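Side-chain contacts in DNA replication protein DnaC (Aquifex aeolicus, PDB 3ECC), which is a helicase loader of bacterial replication initiation that binds ADP and probably ATP: residues Y12-V17 with R21-I26; L41-S46 with V56-A61; F80-L85 with R119-Y124. All coordinates share one frame; numbering follows the deposited sequence.

Contact 1. Residues Y12-V17 with R21-I26; sequences YHPKNV and RALLTI. With ADP (adenosine-5'-diphosphate), chain B.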
loop_
_atom_site.group_PDB
_atom_site.type_symbol
_atom_site.label_atom_id
_atom_site.label_comp_id
_atom_site.label_asym_id
_atom_site.label_seq_id
_atom_site.Cartn_x
_atom_site.Cartn_y
_atom_site.Cartn_z
ATOM N N TYR A 12 17.080 -0.973 7.918
ATOM C CA TYR A 12 17.102 -1.326 6.505
ATOM C C TYR A 12 18.465 -1.125 5.851
ATOM O O TYR A 12 18.985 -0.005 5.763
ATOM C CB TYR A 12 16.016 -0.592 5.717
ATOM C CG TYR A 12 15.656 -1.305 4.441
ATOM C CD1 TYR A 12 14.669 -2.280 4.427
ATOM C CD2 TYR A 12 16.325 -1.032 3.253
ATOM C CE1 TYR A 12 14.348 -2.961 3.265
ATOM C CE2 TYR A 12 16.002 -1.702 2.081
ATOM C CZ TYR A 12 15.008 -2.658 2.093
ATOM O OH TYR A 12 14.691 -3.331 0.935
ATOM N N HIS A 13 19.038 -2.235 5.402
ATOM C CA HIS A 13 20.243 -2.209 4.610
ATOM C C HIS A 13 19.932 -2.835 3.265
ATOM O O HIS A 13 19.841 -4.058 3.142
ATOM C CB HIS A 13 21.374 -2.948 5.325
ATOM C CG HIS A 13 21.707 -2.373 6.665
ATOM N ND1 HIS A 13 21.076 -2.774 7.824
ATOM C CD2 HIS A 13 22.576 -1.398 7.026
ATOM C CE1 HIS A 13 21.557 -2.085 8.845
ATOM N NE2 HIS A 13 22.469 -1.243 8.389
ATOM N N PRO A 14 19.736 -1.984 2.249
ATOM C CA PRO A 14 19.430 -2.409 0.890
ATOM C C PRO A 14 20.409 -3.455 0.391
ATOM O O PRO A 14 21.606 -3.346 0.646
ATOM C CB PRO A 14 19.568 -1.119 0.069
ATOM C CG PRO A 14 20.069 -0.056 1.034
ATOM C CD PRO A 14 19.720 -0.520 2.391
ATOM N N LYS A 15 19.906 -4.458 -0.318
ATOM C CA LYS A 15 20.751 -5.565 -0.753
ATOM C C LYS A 15 21.006 -5.557 -2.251
ATOM O O LYS A 15 21.655 -6.467 -2.778
ATOM C CB LYS A 15 20.174 -6.911 -0.303
ATOM C CG LYS A 15 20.264 -7.139 1.204
ATOM C CD LYS A 15 20.722 -8.556 1.539
ATOM C CE LYS A 15 20.867 -8.769 3.052
ATOM N NZ LYS A 15 21.561 -7.629 3.733
ATOM N N ASN A 16 20.480 -4.537 -2.934
ATOM C CA ASN A 16 20.778 -4.298 -4.348
ATOM C C ASN A 16 20.409 -2.875 -4.769
ATOM O O ASN A 16 19.957 -2.071 -3.952
ATOM C CB ASN A 16 20.095 -5.337 -5.256
ATOM C CG ASN A 16 18.586 -5.206 -5.272
ATOM O OD1 ASN A 16 17.919 -5.377 -4.250
ATOM N ND2 ASN A 16 18.035 -4.925 -6.446
ATOM N N VAL A 17 20.616 -2.569 -6.043
ATOM C CA VAL A 17 20.322 -1.245 -6.570
ATOM C C VAL A 17 18.847 -0.867 -6.365
ATOM O O VAL A 17 18.539 0.255 -5.943
ATOM C CB VAL A 17 20.728 -1.127 -8.067
ATOM C CG1 VAL A 17 20.312 0.217 -8.628
ATOM C CG2 VAL A 17 22.234 -1.314 -8.228
ATOM N N ARG A 21 17.498 2.524 -4.255
ATOM C CA ARG A 21 16.760 3.638 -4.841
ATOM C C ARG A 21 15.421 3.837 -4.142
ATOM O O ARG A 21 14.987 4.968 -3.922
ATOM C CB ARG A 21 16.558 3.430 -6.342
ATOM C CG ARG A 21 17.850 3.392 -7.129
ATOM C CD ARG A 21 17.603 3.685 -8.583
ATOM N NE ARG A 21 18.068 2.579 -9.418
ATOM C CZ ARG A 21 17.266 1.664 -9.964
ATOM N NH1 ARG A 21 15.949 1.722 -9.774
ATOM N NH2 ARG A 21 17.785 0.687 -10.701
ATOM N N ALA A 22 14.780 2.729 -3.788
ATOM C CA ALA A 22 13.547 2.770 -3.019
ATOM C C ALA A 22 13.761 3.487 -1.689
ATOM O O ALA A 22 12.961 4.335 -1.303
ATOM C CB ALA A 22 13.024 1.370 -2.789
ATOM N N LEU A 23 14.851 3.158 -1.001
ATOM C CA LEU A 23 15.158 3.772 0.295
ATOM C C LEU A 23 15.336 5.284 0.176
ATOM O O LEU A 23 14.830 6.038 1.007
ATOM C CB LEU A 23 16.393 3.119 0.940
ATOM C CG LEU A 23 16.954 3.720 2.239
ATOM C CD1 LEU A 23 15.929 3.677 3.371
ATOM C CD2 LEU A 23 18.243 3.017 2.654
ATOM N N LEU A 24 16.045 5.719 -0.861
ATOM C CA LEU A 24 16.276 7.148 -1.085
ATOM C C LEU A 24 14.983 7.855 -1.501
ATOM O O LEU A 24 14.719 8.977 -1.073
ATOM C CB LEU A 24 17.387 7.377 -2.126
ATOM C CG LEU A 24 18.798 6.860 -1.769
ATOM C CD1 LEU A 24 19.735 6.913 -2.966
ATOM C CD2 LEU A 24 19.415 7.584 -0.563
ATOM N N THR A 25 14.171 7.178 -2.308
ATOM C CA THR A 25 12.880 7.717 -2.712
ATOM C C THR A 25 11.893 7.798 -1.541
ATOM O O THR A 25 11.050 8.695 -1.499
ATOM C CB THR A 25 12.257 6.914 -3.865
ATOM O OG1 THR A 25 13.184 6.839 -4.954
ATOM C CG2 THR A 25 10.988 7.587 -4.348
ATOM N N ILE A 26 12.007 6.874 -0.588
ATOM C CA ILE A 26 11.150 6.898 0.601
ATOM C C ILE A 26 11.541 8.045 1.525
ATOM O O ILE A 26 10.678 8.786 2.003
ATOM C CB ILE A 26 11.207 5.572 1.399
ATOM C CG1 ILE A 26 10.638 4.418 0.576
ATOM C CG2 ILE A 26 10.456 5.707 2.721
ATOM C CD1 ILE A 26 11.060 3.052 1.077
HETATM P PB ADP B . 7.493 -8.884 0.965
HETATM O O1B ADP B . 6.567 -7.993 1.773
HETATM O O2B ADP B . 7.894 -8.308 -0.367
HETATM O O3B ADP B . 7.055 -10.321 0.899
HETATM P PA ADP B . 8.842 -8.804 3.434
HETATM O O1A ADP B . 8.797 -7.341 3.800
HETATM O O2A ADP B . 7.712 -9.539 4.137
HETATM O O3A ADP B . 8.835 -8.957 1.823
HETATM O "O5'" ADP B . 10.273 -9.447 3.797
HETATM C "C5'" ADP B . 10.423 -10.751 4.348
HETATM C "C4'" ADP B . 11.308 -10.682 5.586
HETATM O "O4'" ADP B . 12.604 -10.217 5.212
HETATM C "C3'" ADP B . 10.766 -9.691 6.597
HETATM O "O3'" ADP B . 10.785 -10.307 7.874
HETATM C "C2'" ADP B . 11.702 -8.493 6.534
HETATM O "O2'" ADP B . 11.943 -7.967 7.824
HETATM C "C1'" ADP B . 12.979 -9.059 5.966
HETATM N N9 ADP B . 13.721 -8.104 5.099
HETATM C C8 ADP B . 13.492 -7.845 3.794
HETATM N N7 ADP B . 14.385 -6.939 3.310
HETATM C C5 ADP B . 15.217 -6.619 4.309
HETATM C C6 ADP B . 16.392 -5.723 4.494
HETATM N N6 ADP B . 16.891 -4.971 3.485
HETATM N N1 ADP B . 16.967 -5.688 5.703
HETATM C C2 ADP B . 16.514 -6.432 6.733
HETATM N N3 ADP B . 15.458 -7.262 6.636
HETATM C C4 ADP B . 14.785 -7.394 5.481
#

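Contact 2. Residues L41-S46 with V56-A61; sequences LTFVGS and VATLKA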
loop_
_atom_site.group_PDB
_atom_site.type_symbol
_atom_site.label_atom_id
_atom_site.label_comp_id
_atom_site.label_asym_id
_atom_site.label_seq_id
_atom_site.Cartn_x
_atom_site.Cartn_y
_atom_site.Cartn_z
ATOM N N LEU A 41 2.951 5.669 -2.083
ATOM C CA LEU A 41 3.918 4.865 -2.808
ATOM C C LEU A 41 3.319 3.508 -3.098
ATOM O O LEU A 41 2.471 3.022 -2.355
ATOM C CB LEU A 41 5.203 4.693 -1.995
ATOM C CG LEU A 41 5.878 5.954 -1.440
ATOM C CD1 LEU A 41 6.879 5.588 -0.353
ATOM C CD2 LEU A 41 6.549 6.768 -2.554
ATOM N N THR A 42 3.770 2.902 -4.189
ATOM C CA THR A 42 3.344 1.573 -4.572
ATOM C C THR A 42 4.556 0.662 -4.731
ATOM O O THR A 42 5.434 0.912 -5.553
ATOM C CB THR A 42 2.537 1.606 -5.874
ATOM O OG1 THR A 42 1.457 2.543 -5.743
ATOM C CG2 THR A 42 1.977 0.223 -6.197
ATOM N N PHE A 43 4.595 -0.395 -3.928
ATOM C CA PHE A 43 5.703 -1.342 -3.945
ATOM C C PHE A 43 5.295 -2.610 -4.677
ATOM O O PHE A 43 4.349 -3.293 -4.281
ATOM C CB PHE A 43 6.121 -1.705 -2.520
ATOM C CG PHE A 43 6.605 -0.544 -1.711
ATOM C CD1 PHE A 43 7.935 -0.158 -1.761
ATOM C CD2 PHE A 43 5.735 0.150 -0.887
ATOM C CE1 PHE A 43 8.390 0.901 -1.008
ATOM C CE2 PHE A 43 6.181 1.217 -0.122
ATOM C CZ PHE A 43 7.510 1.593 -0.180
ATOM N N VAL A 44 6.014 -2.917 -5.748
ATOM C CA VAL A 44 5.728 -4.082 -6.562
ATOM C C VAL A 44 6.927 -5.018 -6.513
ATOM O O VAL A 44 8.050 -4.576 -6.299
ATOM C CB VAL A 44 5.441 -3.669 -8.022
ATOM C CG1 VAL A 44 4.785 -4.806 -8.783
ATOM C CG2 VAL A 44 4.538 -2.451 -8.054
ATOM N N GLY A 45 6.685 -6.313 -6.695
ATOM C CA GLY A 45 7.771 -7.286 -6.741
ATOM C C GLY A 45 7.399 -8.672 -6.245
ATOM O O GLY A 45 6.298 -8.898 -5.742
ATOM N N SER A 46 8.338 -9.598 -6.381
ATOM C CA SER A 46 8.186 -10.964 -5.895
ATOM C C SER A 46 8.227 -11.054 -4.359
ATOM O O SER A 46 8.620 -10.094 -3.694
ATOM C CB SER A 46 9.281 -11.843 -6.493
ATOM O OG SER A 46 8.967 -12.168 -7.828
ATOM N N VAL A 56 6.055 -0.628 6.209
ATOM C CA VAL A 56 5.926 -0.412 7.649
ATOM C C VAL A 56 6.945 0.633 8.101
ATOM O O VAL A 56 6.639 1.507 8.928
ATOM C CB VAL A 56 6.092 -1.723 8.448
ATOM C CG1 VAL A 56 6.030 -1.448 9.945
ATOM C CG2 VAL A 56 5.011 -2.720 8.061
ATOM N N ALA A 57 8.147 0.559 7.525
ATOM C CA ALA A 57 9.192 1.559 7.751
ATOM C C ALA A 57 8.707 2.964 7.399
ATOM O O ALA A 57 8.850 3.896 8.199
ATOM C CB ALA A 57 10.445 1.213 6.952
ATOM N N THR A 58 8.119 3.106 6.210
ATOM C CA THR A 58 7.622 4.397 5.742
ATOM C C THR A 58 6.550 4.934 6.687
ATOM O O THR A 58 6.532 6.121 7.013
ATOM C CB THR A 58 7.057 4.303 4.310
ATOM O OG1 THR A 58 8.008 3.656 3.459
ATOM C CG2 THR A 58 6.768 5.681 3.757
ATOM N N LEU A 59 5.683 4.045 7.153
ATOM C CA LEU A 59 4.584 4.435 8.031
ATOM C C LEU A 59 5.106 4.995 9.357
ATOM O O LEU A 59 4.559 5.972 9.886
ATOM C CB LEU A 59 3.647 3.246 8.267
ATOM C CG LEU A 59 2.449 3.406 9.205
ATOM C CD1 LEU A 59 1.519 4.495 8.720
ATOM C CD2 LEU A 59 1.700 2.087 9.343
ATOM N N LYS A 60 6.169 4.372 9.873
ATOM C CA LYS A 60 6.807 4.785 11.124
ATOM C C LYS A 60 7.588 6.084 10.952
ATOM O O LYS A 60 7.505 6.983 11.794
ATOM C CB LYS A 60 7.756 3.692 11.621
ATOM C CG LYS A 60 7.165 2.741 12.636
ATOM C CD LYS A 60 8.114 1.564 12.896
ATOM C CE LYS A 60 9.492 2.019 13.411
ATOM N NZ LYS A 60 9.470 2.575 14.811
ATOM N N ALA A 61 8.339 6.177 9.853
ATOM C CA ALA A 61 9.151 7.353 9.573
ATOM C C ALA A 61 8.292 8.611 9.491
ATOM O O ALA A 61 8.654 9.652 10.034
ATOM C CB ALA A 61 9.944 7.158 8.294
#

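Contact 3. Residues F80-L85 with R119-Y124; sequences FRLKHL and RELISY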
loop_
_atom_site.group_PDB
_atom_site.type_symbol
_atom_site.label_atom_id
_atom_site.label_comp_id
_atom_site.label_asym_id
_atom_site.label_seq_id
_atom_site.Cartn_x
_atom_site.Cartn_y
_atom_site.Cartn_z
ATOM N N PHE A 80 -12.230 -8.538 5.181
ATOM C CA PHE A 80 -13.038 -9.440 6.023
ATOM C C PHE A 80 -13.627 -8.727 7.245
ATOM O O PHE A 80 -14.759 -9.007 7.644
ATOM C CB PHE A 80 -12.229 -10.672 6.481
ATOM C CG PHE A 80 -12.068 -11.733 5.422
ATOM C CD1 PHE A 80 -13.171 -12.247 4.751
ATOM C CD2 PHE A 80 -10.812 -12.244 5.119
ATOM C CE1 PHE A 80 -13.017 -13.231 3.773
ATOM C CE2 PHE A 80 -10.652 -13.224 4.146
ATOM C CZ PHE A 80 -11.756 -13.721 3.475
ATOM N N ARG A 81 -12.848 -7.827 7.842
ATOM C CA ARG A 81 -13.316 -7.026 8.969
ATOM C C ARG A 81 -14.513 -6.191 8.552
ATOM O O ARG A 81 -15.595 -6.304 9.130
ATOM C CB ARG A 81 -12.220 -6.085 9.456
ATOM C CG ARG A 81 -11.264 -6.676 10.455
ATOM C CD ARG A 81 -10.680 -5.568 11.294
ATOM N NE ARG A 81 -9.282 -5.803 11.637
ATOM C CZ ARG A 81 -8.539 -4.959 12.347
ATOM N NH1 ARG A 81 -9.063 -3.824 12.790
ATOM N NH2 ARG A 81 -7.270 -5.248 12.613
ATOM N N LEU A 82 -14.307 -5.358 7.534
ATOM C CA LEU A 82 -15.333 -4.453 7.046
ATOM C C LEU A 82 -16.584 -5.179 6.579
ATOM O O LEU A 82 -17.681 -4.822 6.995
ATOM C CB LEU A 82 -14.791 -3.578 5.921
ATOM C CG LEU A 82 -13.818 -2.478 6.342
ATOM C CD1 LEU A 82 -13.097 -1.920 5.123
ATOM C CD2 LEU A 82 -14.522 -1.369 7.123
ATOM N N LYS A 83 -16.425 -6.193 5.726
ATOM C CA LYS A 83 -17.588 -6.929 5.212
ATOM C C LYS A 83 -18.495 -7.406 6.340
ATOM O O LYS A 83 -19.718 -7.476 6.173
ATOM C CB LYS A 83 -17.188 -8.109 4.333
ATOM C CG LYS A 83 -18.336 -8.641 3.497
ATOM C CD LYS A 83 -18.371 -10.159 3.499
ATOM C CE LYS A 83 -19.438 -10.696 2.543
ATOM N NZ LYS A 83 -19.346 -12.181 2.345
ATOM N N HIS A 84 -17.897 -7.711 7.494
ATOM C CA HIS A 84 -18.666 -8.140 8.661
ATOM C C HIS A 84 -19.522 -7.009 9.249
ATOM O O HIS A 84 -20.734 -7.154 9.370
ATOM C CB HIS A 84 -17.770 -8.756 9.736
ATOM C CG HIS A 84 -18.512 -9.103 10.985
ATOM N ND1 HIS A 84 -18.311 -8.448 12.181
ATOM C CD2 HIS A 84 -19.523 -9.975 11.197
ATOM C CE1 HIS A 84 -19.133 -8.938 13.092
ATOM N NE2 HIS A 84 -19.879 -9.867 12.521
ATOM N N LEU A 85 -18.891 -5.891 9.593
ATOM C CA LEU A 85 -19.624 -4.748 10.136
ATOM C C LEU A 85 -20.421 -3.989 9.068
ATOM O O LEU A 85 -21.267 -3.159 9.398
ATOM C CB LEU A 85 -18.708 -3.801 10.934
ATOM C CG LEU A 85 -17.185 -3.858 10.776
ATOM C CD1 LEU A 85 -16.611 -2.465 10.704
ATOM C CD2 LEU A 85 -16.538 -4.638 11.913
ATOM N N ARG A 119 -14.105 -6.816 -4.553
ATOM C CA ARG A 119 -13.775 -5.847 -5.589
ATOM C C ARG A 119 -14.548 -4.556 -5.364
ATOM O O ARG A 119 -14.119 -3.493 -5.791
ATOM C CB ARG A 119 -14.100 -6.407 -6.974
ATOM C CG ARG A 119 -13.477 -7.764 -7.280
ATOM C CD ARG A 119 -12.072 -7.620 -7.844
ATOM N NE ARG A 119 -11.643 -8.827 -8.549
ATOM C CZ ARG A 119 -11.680 -8.981 -9.873
ATOM N NH1 ARG A 119 -12.118 -7.995 -10.649
ATOM N NH2 ARG A 119 -11.267 -10.118 -10.422
ATOM N N GLU A 120 -15.695 -4.667 -4.694
ATOM C CA GLU A 120 -16.538 -3.519 -4.352
ATOM C C GLU A 120 -15.866 -2.600 -3.336
ATOM O O GLU A 120 -15.800 -1.391 -3.533
ATOM C CB GLU A 120 -17.892 -3.990 -3.792
ATOM C CG GLU A 120 -18.946 -4.384 -4.846
ATOM C CD GLU A 120 -20.169 -5.083 -4.238
ATOM O OE1 GLU A 120 -20.261 -5.148 -2.990
ATOM O OE2 GLU A 120 -21.032 -5.570 -5.008
ATOM N N LEU A 121 -15.368 -3.188 -2.253
ATOM C CA LEU A 121 -14.721 -2.442 -1.185
ATOM C C LEU A 121 -13.394 -1.827 -1.599
ATOM O O LEU A 121 -13.124 -0.673 -1.283
ATOM C CB LEU A 121 -14.513 -3.336 0.037
ATOM C CG LEU A 121 -15.694 -3.475 0.985
ATOM C CD1 LEU A 121 -15.517 -4.705 1.855
ATOM C CD2 LEU A 121 -15.829 -2.223 1.840
ATOM N N ILE A 122 -12.569 -2.597 -2.305
ATOM C CA ILE A 122 -11.274 -2.107 -2.773
ATOM C C ILE A 122 -11.455 -0.879 -3.665
ATOM O O ILE A 122 -10.838 0.164 -3.432
ATOM C CB ILE A 122 -10.490 -3.204 -3.512
ATOM C CG1 ILE A 122 -10.048 -4.289 -2.528
ATOM C CG2 ILE A 122 -9.279 -2.624 -4.210
ATOM C CD1 ILE A 122 -9.657 -5.603 -3.196
ATOM N N SER A 123 -12.330 -0.997 -4.663
ATOM C CA SER A 123 -12.691 0.134 -5.508
ATOM C C SER A 123 -13.279 1.311 -4.714
ATOM O O SER A 123 -13.068 2.468 -5.067
ATOM C CB SER A 123 -13.665 -0.299 -6.599
ATOM O OG SER A 123 -13.934 0.776 -7.483
ATOM N N TYR A 124 -14.023 1.007 -3.657
ATOM C CA TYR A 124 -14.622 2.039 -2.815
ATOM C C TYR A 124 -13.570 2.809 -2.020
ATOM O O TYR A 124 -13.537 4.037 -2.048
ATOM C CB TYR A 124 -15.641 1.422 -1.858
ATOM C CG TYR A 124 -16.318 2.413 -0.935
ATOM C CD1 TYR A 124 -16.800 3.630 -1.412
ATOM C CD2 TYR A 124 -16.517 2.116 0.406
ATOM C CE1 TYR A 124 -17.436 4.541 -0.565
ATOM C CE2 TYR A 124 -17.157 3.018 1.257
ATOM C CZ TYR A 124 -17.614 4.227 0.763
ATOM O OH TYR A 124 -18.244 5.125 1.597
#

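Contact 1. Residues Y12-V17 with R21-I26
Pro14 and Leu23 meet side on, the CG–CD edge of the proline ring lying against one methyl of the leucine at about a right angle, with Pro14 CD 3.8 Å from Leu23 CD2. Leu23 carries CG anti to its own backbone nitrogen (chi1 174°), which sends CD2 out from the helix toward the incoming loop; a branched aliphatic chain suits this half-covered place, where Leu9 also touches it. Nearer the start of the helix, Val17 and Arg21 meet. Arg21 N donates to Val17 O at 3.0 Å, an early i to i+4 bond of helix 17-31, while Val17 CG1 lies by the guanidinium, 3.3 Å from Arg21 NH2. Asn16 occupies the N-cap position of this helix. The loop ahead of it forms part of the adenine pocket of this P-loop NTPase: ADP N6 gives a hydrogen bond to His13 O (3.1 Å) and sits over one face of the Tyr12 ring, displaced toward the rim, with Tyr12 CE1 3.2 Å from ADP N6. Tyr12 holds CG anti to the backbone N (chi1 -157°), which turns the ring to the adenine amino group. That ring also meets His53. With an alanine here, the ring face against ADP N6 would be lost, and His53 would probably lose this ring contact. Deeper in the helix, Arg21 O accepts from Thr25 N and, on the other face of its carbonyl plane, from Thr25 OG1 at 2.8 Å.

Contact 2. Residues L41-S46 with V56-A61
This is a small, buried apolar contact between a strand and a helix, strand 40-45 of the parallel sheet lying under helix 51-65, the next helix in the chain. Thr58 carries the helix side. Its methyl, CG2, faces the end of Leu41, with Leu41 CD1 4.1 Å from Thr58 CG2, and the two side chains run at a slant to one another. Phe43, two residues along the strand and therefore on the same face of the sheet, approaches with the far end of its ring: Phe43 CZ is 4.2 Å from Thr58 OG1. Threonine suits this position because its two branches do different work. With OG1 beside the backbone nitrogen (chi1 -50°), the hydroxyl hydrogen-bonds to Leu54 O one turn earlier in its own helix, so a buried polar group is satisfied locally and the methyl is turned to the hydrophobic layer. Leucine and phenylalanine are long enough to bridge from strand to helix, whose nearest CA atoms, those of Leu41 and Thr58, are 9.3 Å apart. Phe29, Ile26 and Val30 of helix 17-31 and Ile137 of the adjacent strand pack around the same three residues. At the other end of the strand, Gly45 has backbone angles at which a CB would press on the carbonyl oxygen of Val44, and its own carbonyl accepts from Lys51 NZ. Ser46, just beyond, touches both ADP and beryllium trifluoride. Strand, glycine-rich turn and following helix together make the strand–loop–helix unit whose loop carries the Walker A motif (P-loop) of P-loop NTPases.

Contact 3. Residues F80-L85 with R119-Y124
Within these two segments, Leu121 carries the contact from helix 116-131 to helix 75-86. Its methyl CD1 lies against the backbone of the other helix where Leu82 passes into Lys83: Leu121 CD1 is 4.3 Å from Leu82 CB and 4.2 Å from Lys83 N. The contact is thus one projecting side chain set against the base of another and the adjoining main chain, at ordinary van der Waals spacing and without a polar bond between the two segments. With CG beside its backbone nitrogen (chi1 -84°), Leu121 extends toward the other helix, the CA atoms of Lys83 and Leu121 being 8.3 Å apart. Leucine fits because it is long enough to cover that distance and wholly apolar. Leu82, on the facing helix, points toward the segment of Leu121 and is likewise buried.

Lys83 stands at the margin. Only the start of its side chain is near Leu121; the rest leads away, and its charged end makes a cation-pi interaction with Trp117, one turn before Leu121 on helix 116-131. A long aliphatic stem ending in an ammonium group suits a site between buried packing and solvent. Farther out, Met86 covers more of Leu121, while Leu82 is packed by Ile125 and by Phe94 and Leu95 of helix 93-99. Ile122, next to Leu121, turns instead to Ile79, so two successive residues of helix 116-131 touch helix 75-86. The arrangement is helix-to-helix packing beside the parallel sheet, between helices that follow the neighbouring strands 71-74 and 104-107, as expected for the alpha/beta/alpha core of an AAA+ ATPase.

How the contacts relate
Contacts 1 and 2 adjoin one another, whereas contact 3 stands apart. Helix 17-31 links the first two: Ile26, at the end of contact 1, puts its CG2 3.3 Å from Thr58 OG1 of contact 2 and also packs on Phe43 and Leu41. Contact 1 lies at the surface and mixes apolar packing with one backbone hydrogen bond and nucleotide binding. Contact 2 is the most central, purely side-chain packing behind the phosphate-binding loop. Contact 3 is also buried and aliphatic, yet joins helix to helix rather than strand to helix; its centre lies about 33 Å from that of contact 1, across the middle of the chain, away from the nucleotide.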